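Local structure of thiamine phosphate pyrophosphorylase (Bacteroides thetaiotaomicron VPI-5482, 3CEU) at residues S97-E100 with V101-K105. The protein probably catalyses the formation of thiamine phosphate, the thiamine-phosphate diphosphorylase step of thiamine diphosphate biosynthesis. Residues are numbered along the deposited sequence; the frame is centred on the assembly and turned at random.
Sequences SVEE and VKNRK
Val-101 N donates an almost straight hydrogen bond to Ser-97 O (3.3 Å, 176° at the hydrogen), the first rung of a short helix. Its CG2, anti to the carbonyl carbon and beside the backbone N (chi1 180°), lies 3.4 Å from that same Ser-97 O, while the buried side chain packs on Cys-95, Val-111 and Met-113 of the flanking strands. Ser-97 is the N-cap: its OG accepts from Glu-100 N at 2.9 Å and so satisfies an amide of the first turn. Lys-102 N continues the ladder to Val-98 O at 3.0 Å; beyond CB its fully extended chain leads away from the turn. Asn-103 N makes the next bond, to Glu-99 O (2.9 Å), although Asn-103 is already leaving helical backbone angles. Its amide stands nearly perpendicular to the Glu-99 carboxylate, planes 82° apart, with ND2 3.4 Å from Glu-99 CG. Arg-104, bent at chi2 and chi3, runs alongside Glu-100 and pairs with it in a salt bridge, NH2 to OE1 at 2.7 Å, a length to be read with caution because Arg-104 NH2 lies too close to Glu-100 CD in the model. Glu-100 CG lies over one guanidinium face, displaced toward its rim. Lys-105 N bonds back to Val-101 O. The N-capped helix 98-102 links strands 90-95 and 110-113 in a beta-alpha-beta unit of the eight-stranded TIM barrel.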
ATOM      1  N   SER A  97      -3.137  -2.713  16.420  1.00 14.42           N
ATOM      2  CA  SER A  97      -2.841  -3.516  17.599  1.00 21.08           C
ATOM      3  C   SER A  97      -2.973  -4.959  17.174  1.00 20.84           C
ATOM      4  O   SER A  97      -3.675  -5.265  16.208  1.00 28.18           O
ATOM      5  CB  SER A  97      -3.823  -3.221  18.745  1.00 16.65           C
ATOM      6  OG  SER A  97      -5.112  -3.752  18.478  1.00 15.04           O
ATOM      7  N   VAL A  98      -2.293  -5.846  17.885  1.00 21.12           N
ATOM      8  CA  VAL A  98      -2.354  -7.261  17.566  1.00 28.40           C
ATOM      9  C   VAL A  98      -3.782  -7.762  17.736  1.00 28.55           C
ATOM     10  O   VAL A  98      -4.252  -8.603  16.968  1.00 29.50           O
ATOM     11  CB  VAL A  98      -1.396  -8.063  18.467  1.00 26.18           C
ATOM     12  CG1 VAL A  98      -1.540  -9.549  18.205  1.00 25.23           C
ATOM     13  CG2 VAL A  98       0.039  -7.616  18.199  1.00 27.07           C
ATOM     14  N   GLU A  99      -4.477  -7.225  18.735  1.00 28.60           N
ATOM     15  CA  GLU A  99      -5.856  -7.620  18.985  1.00 31.92           C
ATOM     16  C   GLU A  99      -6.763  -7.196  17.819  1.00 24.04           C
ATOM     17  O   GLU A  99      -7.585  -7.984  17.357  1.00 24.43           O
ATOM     18  CB  GLU A  99      -6.361  -6.999  20.298  1.00 32.40           C
ATOM     19  CG  GLU A  99      -7.680  -7.591  20.804  1.00 26.08           C
ATOM     20  CD  GLU A  99      -8.264  -6.826  21.984  1.00 39.28           C
ATOM     21  OE1 GLU A  99      -9.281  -7.289  22.544  1.00 28.61           O
ATOM     22  OE2 GLU A  99      -7.713  -5.761  22.354  1.00 56.20           O
ATOM     23  N   GLU A 100      -6.608  -5.961  17.343  1.00 21.11           N
ATOM     24  CA  GLU A 100      -7.432  -5.481  16.236  1.00 17.25           C
ATOM     25  C   GLU A 100      -7.344  -6.403  15.027  1.00 15.40           C
ATOM     26  O   GLU A 100      -8.368  -6.856  14.498  1.00 12.26           O
ATOM     27  CB  GLU A 100      -7.040  -4.054  15.828  1.00 21.46           C
ATOM     28  CG  GLU A 100      -7.940  -2.992  16.450  1.00 20.03           C
ATOM     29  CD  GLU A 100      -7.700  -1.589  15.904  1.00 34.14           C
ATOM     30  OE1 GLU A 100      -7.571  -1.423  14.668  1.00 40.76           O
ATOM     31  OE2 GLU A 100      -7.674  -0.636  16.715  1.00 43.51           O
ATOM     32  N   VAL A 101      -6.117  -6.683  14.598  1.00 10.71           N
ATOM     33  CA  VAL A 101      -5.878  -7.555  13.456  1.00  8.88           C
ATOM     34  C   VAL A 101      -6.534  -8.886  13.720  1.00 15.28           C
ATOM     35  O   VAL A 101      -7.122  -9.490  12.821  1.00 19.88           O
ATOM     36  CB  VAL A 101      -4.380  -7.839  13.254  1.00 13.49           C
ATOM     37  CG1 VAL A 101      -4.196  -8.748  12.061  1.00  8.08           C
ATOM     38  CG2 VAL A 101      -3.607  -6.539  13.080  1.00 18.06           C
ATOM     39  N   LYS A 102      -6.410  -9.347  14.963  1.00 14.46           N
ATOM     40  CA  LYS A 102      -6.970 -10.623  15.372  1.00 16.52           C
ATOM     41  C   LYS A 102      -8.476 -10.672  15.182  1.00 18.64           C
ATOM     42  O   LYS A 102      -8.996 -11.594  14.563  1.00 15.95           O
ATOM     43  CB  LYS A 102      -6.626 -10.900  16.837  1.00 20.42           C
ATOM     44  CG  LYS A 102      -7.199 -12.202  17.394  1.00 17.13           C
ATOM     45  CD  LYS A 102      -6.777 -12.396  18.853  1.00 30.96           C
ATOM     46  CE  LYS A 102      -7.447 -13.615  19.498  1.00 34.15           C
ATOM     47  NZ  LYS A 102      -7.079 -13.775  20.946  1.00 38.87           N
ATOM     48  N   ASN A 103      -9.185  -9.682  15.702  1.00 15.97           N
ATOM     49  CA  ASN A 103     -10.638  -9.699  15.567  1.00 30.44           C
ATOM     50  C   ASN A 103     -11.151  -8.862  14.403  1.00 28.10           C
ATOM     51  O   ASN A 103     -12.161  -8.180  14.536  1.00 42.98           O
ATOM     52  CB  ASN A 103     -11.289  -9.204  16.857  1.00 27.45           C
ATOM     53  CG  ASN A 103     -10.563  -9.680  18.090  1.00 33.66           C
ATOM     54  OD1 ASN A 103     -10.256 -10.869  18.222  1.00 28.14           O
ATOM     55  ND2 ASN A 103     -10.288  -8.757  19.008  1.00 19.31           N
ATOM     56  N   ARG A 104     -10.475  -8.905  13.261  1.00 31.85           N
ATOM     57  CA  ARG A 104     -10.941  -8.109  12.135  1.00 31.46           C
ATOM     58  C   ARG A 104     -10.434  -8.567  10.774  1.00 24.63           C
ATOM     59  O   ARG A 104     -11.138  -8.448   9.778  1.00 25.47           O
ATOM     60  CB  ARG A 104     -10.574  -6.635  12.360  1.00 23.08           C
ATOM     61  CG  ARG A 104     -11.780  -5.706  12.399  1.00 42.60           C
ATOM     62  CD  ARG A 104     -11.870  -4.900  13.699  1.00 30.57           C
ATOM     63  NE  ARG A 104     -11.030  -3.710  13.676  1.00 31.44           N
ATOM     64  CZ  ARG A 104     -11.004  -2.786  14.636  1.00 43.27           C
ATOM     65  NH1 ARG A 104     -11.771  -2.906  15.713  1.00 33.58           N
ATOM     66  NH2 ARG A 104     -10.215  -1.722  14.518  1.00 36.04           N
ATOM     67  N   LYS A 105      -9.217  -9.095  10.739  1.00 20.44           N
ATOM     68  CA  LYS A 105      -8.618  -9.544   9.494  1.00 16.62           C
ATOM     69  C   LYS A 105      -9.505 -10.454   8.657  1.00 19.80           C
ATOM     70  O   LYS A 105      -9.513 -10.339   7.435  1.00 33.58           O
ATOM     71  CB  LYS A 105      -7.282 -10.239   9.771  1.00 19.15           C
ATOM     72  CG  LYS A 105      -7.373 -11.446  10.694  1.00 22.54           C
ATOM     73  CD  LYS A 105      -5.986 -11.924  11.138  1.00 26.95           C
ATOM     74  CE  LYS A 105      -5.261 -12.667  10.036  1.00 18.82           C
ATOM     75  NZ  LYS A 105      -5.976 -13.915   9.665  1.00 32.55           N
TER